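Local atomic coordinates of putative methylthioribose-1-phosphate isomerase (Pyrococcus horikoshii OT3, PDB entry 6A34), a protein that catalyses the interconversion of 5-methylthioribose 1-phosphate and 5-methylthioribulose 1-phosphate, an aldose-ketose type isomerisation in the methionine salvage pathway. Residues 102-105 against 106-110; 145-148 against 149-152; 325-328 against 329-332; 345-348 against 349-353. All blocks are in the same frame, centred on the assembly; numbering follows the deposited sequence.

Interaction 1: 102-105 against 106-110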
loop_
_atom_site.group_PDB
_atom_site.type_symbol
_atom_site.label_atom_id
_atom_site.label_comp_id
_atom_site.label_asym_id
_atom_site.label_seq_id
_atom_site.Cartn_x
_atom_site.Cartn_y
_atom_site.Cartn_z
ATOM N N THR A 102 -25.139 1.465 12.124
ATOM C CA THR A 102 -24.945 0.718 10.867
ATOM C C THR A 102 -24.363 -0.688 11.144
ATOM O O THR A 102 -24.841 -1.672 10.534
ATOM C CB THR A 102 -24.103 1.544 9.880
ATOM O OG1 THR A 102 -22.974 0.750 9.512
ATOM C CG2 THR A 102 -23.621 2.871 10.438
ATOM N N ALA A 103 -23.346 -0.773 12.034
ATOM C CA ALA A 103 -22.645 -2.040 12.480
ATOM C C ALA A 103 -23.660 -3.150 12.824
ATOM O O ALA A 103 -24.478 -3.001 13.730
ATOM C CB ALA A 103 -21.731 -1.740 13.652
ATOM N N VAL A 104 -23.599 -4.278 12.103
ATOM C CA VAL A 104 -24.763 -5.175 11.998
ATOM C C VAL A 104 -24.897 -6.042 13.267
ATOM O O VAL A 104 -26.028 -6.256 13.724
ATOM C CB VAL A 104 -24.750 -6.003 10.691
ATOM C CG1 VAL A 104 -23.648 -7.053 10.632
ATOM C CG2 VAL A 104 -26.098 -6.649 10.442
ATOM N N ASN A 105 -23.766 -6.500 13.838
ATOM C CA ASN A 105 -23.747 -7.459 14.959
ATOM C C ASN A 105 -24.252 -6.791 16.236
ATOM O O ASN A 105 -24.848 -7.468 17.056
ATOM C CB ASN A 105 -22.357 -8.027 15.254
ATOM C CG ASN A 105 -21.936 -9.098 14.275
ATOM O OD1 ASN A 105 -21.572 -10.198 14.681
ATOM N ND2 ASN A 105 -21.993 -8.789 12.988
ATOM N N LEU A 106 -23.959 -5.486 16.375
ATOM C CA LEU A 106 -24.495 -4.596 17.401
ATOM C C LEU A 106 -26.019 -4.758 17.499
ATOM O O LEU A 106 -26.543 -5.061 18.578
ATOM C CB LEU A 106 -24.127 -3.157 17.038
ATOM C CG LEU A 106 -24.685 -2.077 17.963
ATOM C CD1 LEU A 106 -24.091 -2.193 19.336
ATOM C CD2 LEU A 106 -24.400 -0.694 17.413
ATOM N N PHE A 107 -26.695 -4.577 16.357
ATOM C CA PHE A 107 -28.130 -4.647 16.245
ATOM C C PHE A 107 -28.583 -6.076 16.555
ATOM O O PHE A 107 -29.464 -6.254 17.359
ATOM C CB PHE A 107 -28.601 -4.200 14.857
ATOM C CG PHE A 107 -30.044 -3.761 14.794
ATOM C CD1 PHE A 107 -31.079 -4.689 14.856
ATOM C CD2 PHE A 107 -30.378 -2.416 14.668
ATOM C CE1 PHE A 107 -32.408 -4.281 14.806
ATOM C CE2 PHE A 107 -31.708 -2.012 14.607
ATOM C CZ PHE A 107 -32.723 -2.943 14.683
ATOM N N TRP A 108 -27.981 -7.086 15.917
ATOM C CA TRP A 108 -28.342 -8.474 16.223
ATOM C C TRP A 108 -28.316 -8.680 17.744
ATOM O O TRP A 108 -29.250 -9.234 18.287
ATOM C CB TRP A 108 -27.427 -9.514 15.566
ATOM C CG TRP A 108 -27.508 -9.626 14.076
ATOM C CD1 TRP A 108 -28.550 -9.281 13.261
ATOM C CD2 TRP A 108 -26.481 -10.171 13.221
ATOM N NE1 TRP A 108 -28.230 -9.547 11.956
ATOM C CE2 TRP A 108 -26.967 -10.090 11.896
ATOM C CE3 TRP A 108 -25.198 -10.702 13.441
ATOM C CZ2 TRP A 108 -26.207 -10.524 10.804
ATOM C CZ3 TRP A 108 -24.450 -11.123 12.360
ATOM C CH2 TRP A 108 -24.952 -11.036 11.060
ATOM N N ALA A 109 -27.223 -8.263 18.400
ATOM C CA ALA A 109 -26.952 -8.649 19.774
ATOM C C ALA A 109 -27.996 -8.027 20.707
ATOM O O ALA A 109 -28.578 -8.737 21.548
ATOM C CB ALA A 109 -25.561 -8.242 20.167
ATOM N N LEU A 110 -28.224 -6.721 20.532
ATOM C CA LEU A 110 -29.137 -5.978 21.341
ATOM C C LEU A 110 -30.553 -6.500 21.151
ATOM O O LEU A 110 -31.246 -6.722 22.125
ATOM C CB LEU A 110 -29.079 -4.494 20.982
ATOM C CG LEU A 110 -27.795 -3.793 21.400
ATOM C CD1 LEU A 110 -27.819 -2.329 20.972
ATOM C CD2 LEU A 110 -27.569 -3.926 22.898
#

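Interaction 2: 145-148 against 149-152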
loop_
_atom_site.group_PDB
_atom_site.type_symbol
_atom_site.label_atom_id
_atom_site.label_comp_id
_atom_site.label_asym_id
_atom_site.label_seq_id
_atom_site.Cartn_x
_atom_site.Cartn_y
_atom_site.Cartn_z
ATOM N N GLU A 145 -16.690 -19.887 19.997
ATOM C CA GLU A 145 -16.716 -21.297 19.607
ATOM C C GLU A 145 -16.827 -21.424 18.082
ATOM O O GLU A 145 -16.305 -22.362 17.512
ATOM C CB GLU A 145 -17.674 -22.138 20.453
ATOM C CG GLU A 145 -19.102 -21.674 20.560
ATOM C CD GLU A 145 -19.840 -22.214 21.787
ATOM O OE1 GLU A 145 -21.080 -22.179 21.784
ATOM O OE2 GLU A 145 -19.177 -22.630 22.760
ATOM N N ALA A 146 -17.404 -20.432 17.418
ATOM C CA ALA A 146 -17.406 -20.386 15.957
ATOM C C ALA A 146 -15.956 -20.279 15.481
ATOM O O ALA A 146 -15.547 -20.956 14.563
ATOM C CB ALA A 146 -18.241 -19.231 15.470
ATOM N N ASN A 147 -15.164 -19.461 16.171
ATOM C CA ASN A 147 -13.786 -19.207 15.797
ATOM C C ASN A 147 -12.952 -20.468 16.016
ATOM O O ASN A 147 -12.088 -20.797 15.186
ATOM C CB ASN A 147 -13.217 -17.992 16.524
ATOM C CG ASN A 147 -13.927 -16.727 16.108
ATOM O OD1 ASN A 147 -14.539 -16.685 15.036
ATOM N ND2 ASN A 147 -13.828 -15.696 16.931
ATOM N N LEU A 148 -13.238 -21.195 17.097
ATOM C CA LEU A 148 -12.508 -22.410 17.366
ATOM C C LEU A 148 -12.692 -23.418 16.218
ATOM O O LEU A 148 -11.734 -24.017 15.748
ATOM C CB LEU A 148 -12.994 -23.000 18.682
ATOM C CG LEU A 148 -12.226 -22.569 19.914
ATOM C CD1 LEU A 148 -12.925 -23.101 21.170
ATOM C CD2 LEU A 148 -10.792 -23.056 19.850
ATOM N N ARG A 149 -13.931 -23.591 15.778
ATOM C CA ARG A 149 -14.261 -24.506 14.697
ATOM C C ARG A 149 -13.586 -24.051 13.393
ATOM O O ARG A 149 -12.931 -24.864 12.723
ATOM C CB ARG A 149 -15.779 -24.603 14.531
ATOM C CG ARG A 149 -16.490 -25.347 15.660
ATOM C CD ARG A 149 -17.971 -25.558 15.424
ATOM N NE ARG A 149 -18.729 -24.352 15.084
ATOM C CZ ARG A 149 -19.432 -23.624 15.949
ATOM N NH1 ARG A 149 -19.294 -23.847 17.246
ATOM N NH2 ARG A 149 -20.276 -22.698 15.510
ATOM N N MET A 150 -13.743 -22.770 13.036
ATOM C CA MET A 150 -13.128 -22.229 11.811
ATOM C C MET A 150 -11.628 -22.552 11.786
ATOM O O MET A 150 -11.108 -22.929 10.776
ATOM C CB MET A 150 -13.261 -20.707 11.741
ATOM C CG MET A 150 -14.429 -20.210 10.947
ATOM S SD MET A 150 -14.532 -18.404 11.185
ATOM C CE MET A 150 -15.762 -18.275 12.481
ATOM N N GLY A 151 -10.941 -22.341 12.910
ATOM C CA GLY A 151 -9.498 -22.498 12.992
ATOM C C GLY A 151 -9.078 -23.909 12.631
ATOM O O GLY A 151 -8.107 -24.105 11.885
ATOM N N HIS A 152 -9.792 -24.890 13.202
ATOM C CA HIS A 152 -9.466 -26.310 13.020
ATOM C C HIS A 152 -9.841 -26.744 11.599
ATOM O O HIS A 152 -9.066 -27.484 10.979
ATOM C CB HIS A 152 -10.116 -27.205 14.098
ATOM C CG HIS A 152 -9.550 -26.992 15.459
ATOM N ND1 HIS A 152 -9.956 -25.953 16.272
ATOM C CD2 HIS A 152 -8.558 -27.622 16.126
ATOM C CE1 HIS A 152 -9.256 -25.977 17.399
ATOM N NE2 HIS A 152 -8.386 -26.982 17.331
#

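Interaction 3: 325-328 against 329-332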
loop_
_atom_site.group_PDB
_atom_site.type_symbol
_atom_site.label_atom_id
_atom_site.label_comp_id
_atom_site.label_asym_id
_atom_site.label_seq_id
_atom_site.Cartn_x
_atom_site.Cartn_y
_atom_site.Cartn_z
ATOM N N VAL A 325 -14.694 -6.118 -3.894
ATOM C CA VAL A 325 -15.466 -7.317 -4.098
ATOM C C VAL A 325 -14.666 -8.267 -4.986
ATOM O O VAL A 325 -14.213 -7.892 -6.032
ATOM C CB VAL A 325 -16.855 -7.021 -4.710
ATOM C CG1 VAL A 325 -17.618 -8.297 -4.964
ATOM C CG2 VAL A 325 -17.671 -6.121 -3.800
ATOM N N THR A 326 -14.517 -9.504 -4.518
ATOM C CA THR A 326 -13.758 -10.522 -5.159
ATOM C C THR A 326 -14.727 -11.537 -5.765
ATOM O O THR A 326 -15.521 -12.119 -5.007
ATOM C CB THR A 326 -12.833 -11.184 -4.120
ATOM O OG1 THR A 326 -11.871 -10.213 -3.671
ATOM C CG2 THR A 326 -12.158 -12.425 -4.672
ATOM N N PRO A 327 -14.729 -11.746 -7.110
ATOM C CA PRO A 327 -15.553 -12.777 -7.747
ATOM C C PRO A 327 -15.193 -14.189 -7.234
ATOM O O PRO A 327 -13.995 -14.480 -6.986
ATOM C CB PRO A 327 -15.255 -12.630 -9.257
ATOM C CG PRO A 327 -14.759 -11.182 -9.415
ATOM C CD PRO A 327 -14.002 -10.947 -8.117
ATOM N N HIS A 328 -16.219 -15.053 -7.091
ATOM C CA HIS A 328 -16.103 -16.364 -6.429
ATOM C C HIS A 328 -15.088 -17.278 -7.117
ATOM O O HIS A 328 -14.511 -18.097 -6.458
ATOM C CB HIS A 328 -17.459 -17.069 -6.306
ATOM C CG HIS A 328 -18.118 -17.329 -7.614
ATOM N ND1 HIS A 328 -17.813 -18.450 -8.394
ATOM C CD2 HIS A 328 -19.044 -16.613 -8.284
ATOM C CE1 HIS A 328 -18.524 -18.387 -9.514
ATOM N NE2 HIS A 328 -19.289 -17.259 -9.465
ATOM N N LYS A 329 -14.867 -17.111 -8.421
ATOM C CA LYS A 329 -14.026 -17.995 -9.194
ATOM C C LYS A 329 -12.551 -17.989 -8.742
ATOM O O LYS A 329 -11.783 -18.965 -9.008
ATOM C CB LYS A 329 -14.135 -17.636 -10.680
ATOM C CG LYS A 329 -13.512 -16.308 -11.087
ATOM C CD LYS A 329 -13.421 -16.130 -12.600
ATOM C CE LYS A 329 -12.759 -14.835 -13.016
ATOM N NZ LYS A 329 -12.376 -14.842 -14.445
ATOM N N TYR A 330 -12.129 -16.913 -8.083
ATOM C CA TYR A 330 -10.806 -16.803 -7.505
ATOM C C TYR A 330 -10.670 -17.632 -6.216
ATOM O O TYR A 330 -9.542 -17.826 -5.741
ATOM C CB TYR A 330 -10.497 -15.317 -7.250
ATOM C CG TYR A 330 -10.402 -14.484 -8.506
ATOM C CD1 TYR A 330 -9.297 -14.596 -9.320
ATOM C CD2 TYR A 330 -11.371 -13.582 -8.885
ATOM C CE1 TYR A 330 -9.179 -13.902 -10.506
ATOM C CE2 TYR A 330 -11.249 -12.829 -10.051
ATOM C CZ TYR A 330 -10.147 -12.995 -10.871
ATOM O OH TYR A 330 -9.969 -12.320 -12.054
ATOM N N LEU A 331 -11.783 -18.116 -5.635
ATOM C CA LEU A 331 -11.723 -18.847 -4.340
ATOM C C LEU A 331 -11.424 -20.329 -4.573
ATOM O O LEU A 331 -12.076 -20.984 -5.352
ATOM C CB LEU A 331 -13.032 -18.711 -3.568
ATOM C CG LEU A 331 -13.271 -17.380 -2.874
ATOM C CD1 LEU A 331 -14.734 -17.231 -2.471
ATOM C CD2 LEU A 331 -12.388 -17.254 -1.649
ATOM N N THR A 332 -10.468 -20.857 -3.806
ATOM C CA THR A 332 -10.232 -22.282 -3.733
ATOM C C THR A 332 -11.306 -22.911 -2.829
ATOM O O THR A 332 -11.768 -23.976 -3.084
ATOM C CB THR A 332 -8.812 -22.566 -3.242
ATOM O OG1 THR A 332 -7.883 -21.872 -4.075
ATOM C CG2 THR A 332 -8.506 -24.046 -3.235
#

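Interaction 4: 345-348 against 349-353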
loop_
_atom_site.group_PDB
_atom_site.type_symbol
_atom_site.label_atom_id
_atom_site.label_comp_id
_atom_site.label_asym_id
_atom_site.label_seq_id
_atom_site.Cartn_x
_atom_site.Cartn_y
_atom_site.Cartn_z
ATOM N N PHE A 345 -19.906 -22.842 -5.498
ATOM C CA PHE A 345 -20.232 -22.234 -4.213
ATOM C C PHE A 345 -21.740 -22.036 -4.061
ATOM O O PHE A 345 -22.261 -22.221 -2.964
ATOM C CB PHE A 345 -19.474 -20.923 -3.983
ATOM C CG PHE A 345 -17.988 -21.134 -3.880
ATOM C CD1 PHE A 345 -17.457 -21.867 -2.844
ATOM C CD2 PHE A 345 -17.142 -20.686 -4.872
ATOM C CE1 PHE A 345 -16.103 -22.119 -2.789
ATOM C CE2 PHE A 345 -15.787 -20.932 -4.814
ATOM C CZ PHE A 345 -15.272 -21.650 -3.773
ATOM N N LYS A 346 -22.409 -21.624 -5.138
ATOM C CA LYS A 346 -23.847 -21.335 -5.101
ATOM C C LYS A 346 -24.585 -22.533 -4.475
ATOM O O LYS A 346 -25.244 -22.400 -3.428
ATOM C CB LYS A 346 -24.318 -20.993 -6.518
ATOM C CG LYS A 346 -25.762 -20.539 -6.645
ATOM C CD LYS A 346 -26.086 -19.990 -8.039
ATOM C CE LYS A 346 -27.538 -19.574 -8.215
ATOM N NZ LYS A 346 -28.018 -18.728 -7.092
ATOM N N ARG A 347 -24.390 -23.704 -5.093
ATOM C CA ARG A 347 -25.017 -24.953 -4.722
ATOM C C ARG A 347 -24.578 -25.383 -3.324
ATOM O O ARG A 347 -25.409 -25.780 -2.531
ATOM C CB ARG A 347 -24.623 -26.022 -5.745
ATOM C CG ARG A 347 -25.152 -27.419 -5.458
ATOM C CD ARG A 347 -24.915 -28.359 -6.628
ATOM N NE ARG A 347 -23.708 -29.137 -6.435
ATOM C CZ ARG A 347 -22.861 -29.484 -7.403
ATOM N NH1 ARG A 347 -23.119 -29.192 -8.675
ATOM N NH2 ARG A 347 -21.719 -30.070 -7.067
ATOM N N ASN A 348 -23.266 -25.340 -3.048
ATOM C CA ASN A 348 -22.751 -25.871 -1.786
ATOM C C ASN A 348 -23.071 -24.931 -0.628
ATOM O O ASN A 348 -23.210 -25.428 0.486
ATOM C CB ASN A 348 -21.277 -26.264 -1.840
ATOM C CG ASN A 348 -21.090 -27.504 -2.686
ATOM O OD1 ASN A 348 -21.916 -28.406 -2.615
ATOM N ND2 ASN A 348 -20.073 -27.527 -3.536
ATOM N N LEU A 349 -23.217 -23.622 -0.883
ATOM C CA LEU A 349 -23.568 -22.718 0.204
ATOM C C LEU A 349 -25.018 -22.974 0.618
ATOM O O LEU A 349 -25.262 -23.035 1.827
ATOM C CB LEU A 349 -23.354 -21.246 -0.160
ATOM C CG LEU A 349 -21.905 -20.771 -0.057
ATOM C CD1 LEU A 349 -21.723 -19.422 -0.736
ATOM C CD2 LEU A 349 -21.451 -20.708 1.388
ATOM N N LYS A 350 -25.930 -23.134 -0.359
ATOM C CA LYS A 350 -27.354 -23.299 -0.044
ATOM C C LYS A 350 -27.566 -24.660 0.636
ATOM O O LYS A 350 -28.369 -24.746 1.569
ATOM C CB LYS A 350 -28.261 -23.038 -1.252
ATOM C CG LYS A 350 -28.493 -24.192 -2.209
ATOM C CD LYS A 350 -29.825 -24.093 -2.940
ATOM C CE LYS A 350 -30.019 -22.798 -3.702
ATOM N NZ LYS A 350 -31.349 -22.760 -4.358
ATOM N N LYS A 351 -26.791 -25.678 0.243
ATOM C CA LYS A 351 -26.760 -26.933 0.991
ATOM C C LYS A 351 -26.414 -26.630 2.447
ATOM O O LYS A 351 -27.163 -26.961 3.342
ATOM C CB LYS A 351 -25.737 -27.935 0.448
ATOM C CG LYS A 351 -26.237 -28.846 -0.667
ATOM C CD LYS A 351 -25.203 -29.873 -1.107
ATOM C CE LYS A 351 -25.400 -30.348 -2.531
ATOM N NZ LYS A 351 -24.333 -31.290 -2.942
ATOM N N LEU A 352 -25.273 -25.978 2.659
ATOM C CA LEU A 352 -24.751 -25.741 4.000
ATOM C C LEU A 352 -25.831 -25.133 4.899
ATOM O O LEU A 352 -25.875 -25.433 6.091
ATOM C CB LEU A 352 -23.547 -24.799 3.914
ATOM C CG LEU A 352 -22.780 -24.588 5.214
ATOM C CD1 LEU A 352 -22.179 -25.895 5.700
ATOM C CD2 LEU A 352 -21.699 -23.544 5.015
ATOM N N PHE A 353 -26.665 -24.259 4.321
ATOM C CA PHE A 353 -27.662 -23.512 5.069
ATOM C C PHE A 353 -28.852 -24.404 5.455
ATOM O O PHE A 353 -29.415 -24.235 6.540
ATOM C CB PHE A 353 -28.087 -22.260 4.299
ATOM C CG PHE A 353 -27.428 -21.011 4.829
ATOM C CD1 PHE A 353 -26.097 -20.735 4.544
ATOM C CD2 PHE A 353 -28.114 -20.151 5.672
ATOM C CE1 PHE A 353 -25.482 -19.603 5.055
ATOM C CE2 PHE A 353 -27.499 -19.017 6.181
ATOM C CZ PHE A 353 -26.183 -18.750 5.879
#

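Interaction 1: 102-105 against 106-110
Trp108 meets two side chains from the turn before it, Val104 and Asn105. Val104 CG2 comes over one face of the indole, 3.6 Å above the plane and displaced toward the rim. Its nearest ring atom is Trp108 CE2, at 3.8 Å. The Asn105 amide approaches the six-membered ring, with ND2 3.4 Å from Trp108 CZ3. The amide and indole planes are 48° apart.

The torsions explain the placement. In Val104, chi1 of 69° sets CG2 anti to the backbone N and leaves CG1 between N and C. Trp108 has CG anti to its carbonyl carbon (chi1 -68°), which swings the ring back toward the start of the helix.

Behind these groups lies the first turn of helix 104-119. Ala103 is the N-cap residue. Trp108 N bonds to Val104 O at 3.1 Å, and Ala109 N to Asn105 O at 2.8 Å. On the other side, Leu106 and Leu110 pack on Ala66 of helix 59-76.

Asn105 also touches Ala59, a predicted substrate-binding residue, and Trp108 reaches Ser282. The indole contact is one of packing, apolar from Val104 and polar from the Asn105 amide, while the backbone bonds hold the turn beside the predicted substrate site.

Interaction 2: 145-148 against 149-152
The Arg149 guanidinium lies with one face against the backbone of the preceding turn. Ala146 CA sits 3.7 Å above its plane, toward the rim, and Glu145 O is over a face too. The His152 ring meets Leu148 O at its edge. His152 ND1 donates to Leu148 O at 2.7 Å, along a nearly straight line of 173°, with the oxygen only 4° out of the ring plane. The same oxygen takes a weak bond from His152 N at 3.3 Å. Leu148 O thus takes two donors of one residue. The ND1 bond restrains the rotation of the imidazole, and NE2 is bonded elsewhere in the structure.

All eight residues belong to the long helix 125-157, and the bonds from Arg149 N, Met150 N and Gly151 N are regular i to i+4 helix bonds.

Arg149 bends at chi3 (-52°), folding its end back along the helix. There NH2 forms a salt bridge with Asp337. Glu145 points the same way, but its OE1 stays 5.2 Å from Arg149 NH1.

On another side of the helix, Met150 CE packs against Ala146 CB at 4.0 Å and approaches Asn147 OD1 to 3.2 Å. Asn147 ND2 turns instead to His176 O, with a weak second bond to Asp143. Leu148 CD2 lies 4.1 Å from His152 CE1, and its side chain also packs on Pro7 and Leu10 of helix 7-10.

Interaction 3: 325-328 against 329-332
A short 3-10 turn follows strand 323-326 of the small sheet and leads toward strand 333-336 of the large sheet. Two i to i+3 backbone bonds define it. Tyr330 N bonds to Pro327 O at 3.3 Å, and Leu331 N bonds to His328 O at 2.8 Å. In both, the donor sits above the carbonyl plane.

Pro327 and Tyr330 lie side by side and point the same way. The proline ring meets the edge of the phenol, with CG near the ring plane and CD 3.8 Å from Tyr330 CD2. Tyr330 CG is anti to its carbonyl carbon (chi1 -65°), which brings the ring back alongside the proline. Thr326 CG2 is 4.2 Å from Tyr330 CB.

The turn also lies at the subunit interface. Val325 O accepts a hydrogen bond from Gln235 NE2 of the second subunit, Pro327 packs on the same Gln235, and Tyr330 packs on Glu270 of that subunit. Within the chain, His328 N bonds to Asp254 OD1, and Tyr330 packs on Ala265 and Arg269 of helix 261-270. Leu331 packs on Phe255, Phe275 and Ala277, and its CB lies 3.3 Å from His328 O.

Interaction 4: 345-348 against 349-353
Arg347 and Lys351 are brought together by different choices of chi1. Arg347 places CG anti to its backbone N (177°), whereas Lys351 places CG anti to its carbonyl carbon (-87°) and then runs extended. The lysine chain therefore reaches back along the helix and lies beside the arginine, pointing the same way. Arg347 CG and Lys351 CE are 4.1 Å apart.

The charged ends are also close, with Arg347 NE 4.2 Å from Lys351 NZ. These are like charges, and their nearness probably costs some energy. The Asn348 side chain runs alongside the same lysine. Its OD1 is 3.8 Å from Lys351 NZ, and its partial negative charge may ease the repulsion slightly. The other end of the amide looks elsewhere, for Asn348 ND2 donates to Trp342 O, just before the helix. That bond restrains the rotation of the amide.

Four backbone bonds hold the turns, each from residue i+4 to i. The shortest runs from Leu349 N to Phe345 O at 2.7 Å, and the Leu352 N to Asn348 O bond is 3.0 Å. Lys346 and Lys350 add charge to the polar side of the helix.

The other side is apolar. Phe345 CB meets Leu349 CD1 at 4.2 Å, and the helix is amphipathic. Helix 345-354 follows strand 339-341 and packs against it, with Leu349 and Leu352 on Val341. Phe345 rests on Ile334 of strand 333-336, Leu352 on Thr336, and Leu349 and Phe353 on Ile284 of strand 284-285.

Overall arrangement
The four contacts are local and come in series along the chain, so none nests in or crosses another and none closes a long loop. Interaction 1 starts helix 104-119 in the helical N-terminal part. Interaction 2 lies on the next helix, 125-157, which leads to strand 161-165 of the large sheet; the nearest atoms of the two contacts are about 10 Å apart. Interaction 3 turns the chain from the small sheet into strand 333-336 of the large one. Interaction 4 follows the final strand, 339-341. Only interactions 3 and 4 touch: the Phe345 ring packs on the backbone of His328, Leu331 and Thr332, joining the turn to the C-terminal helix.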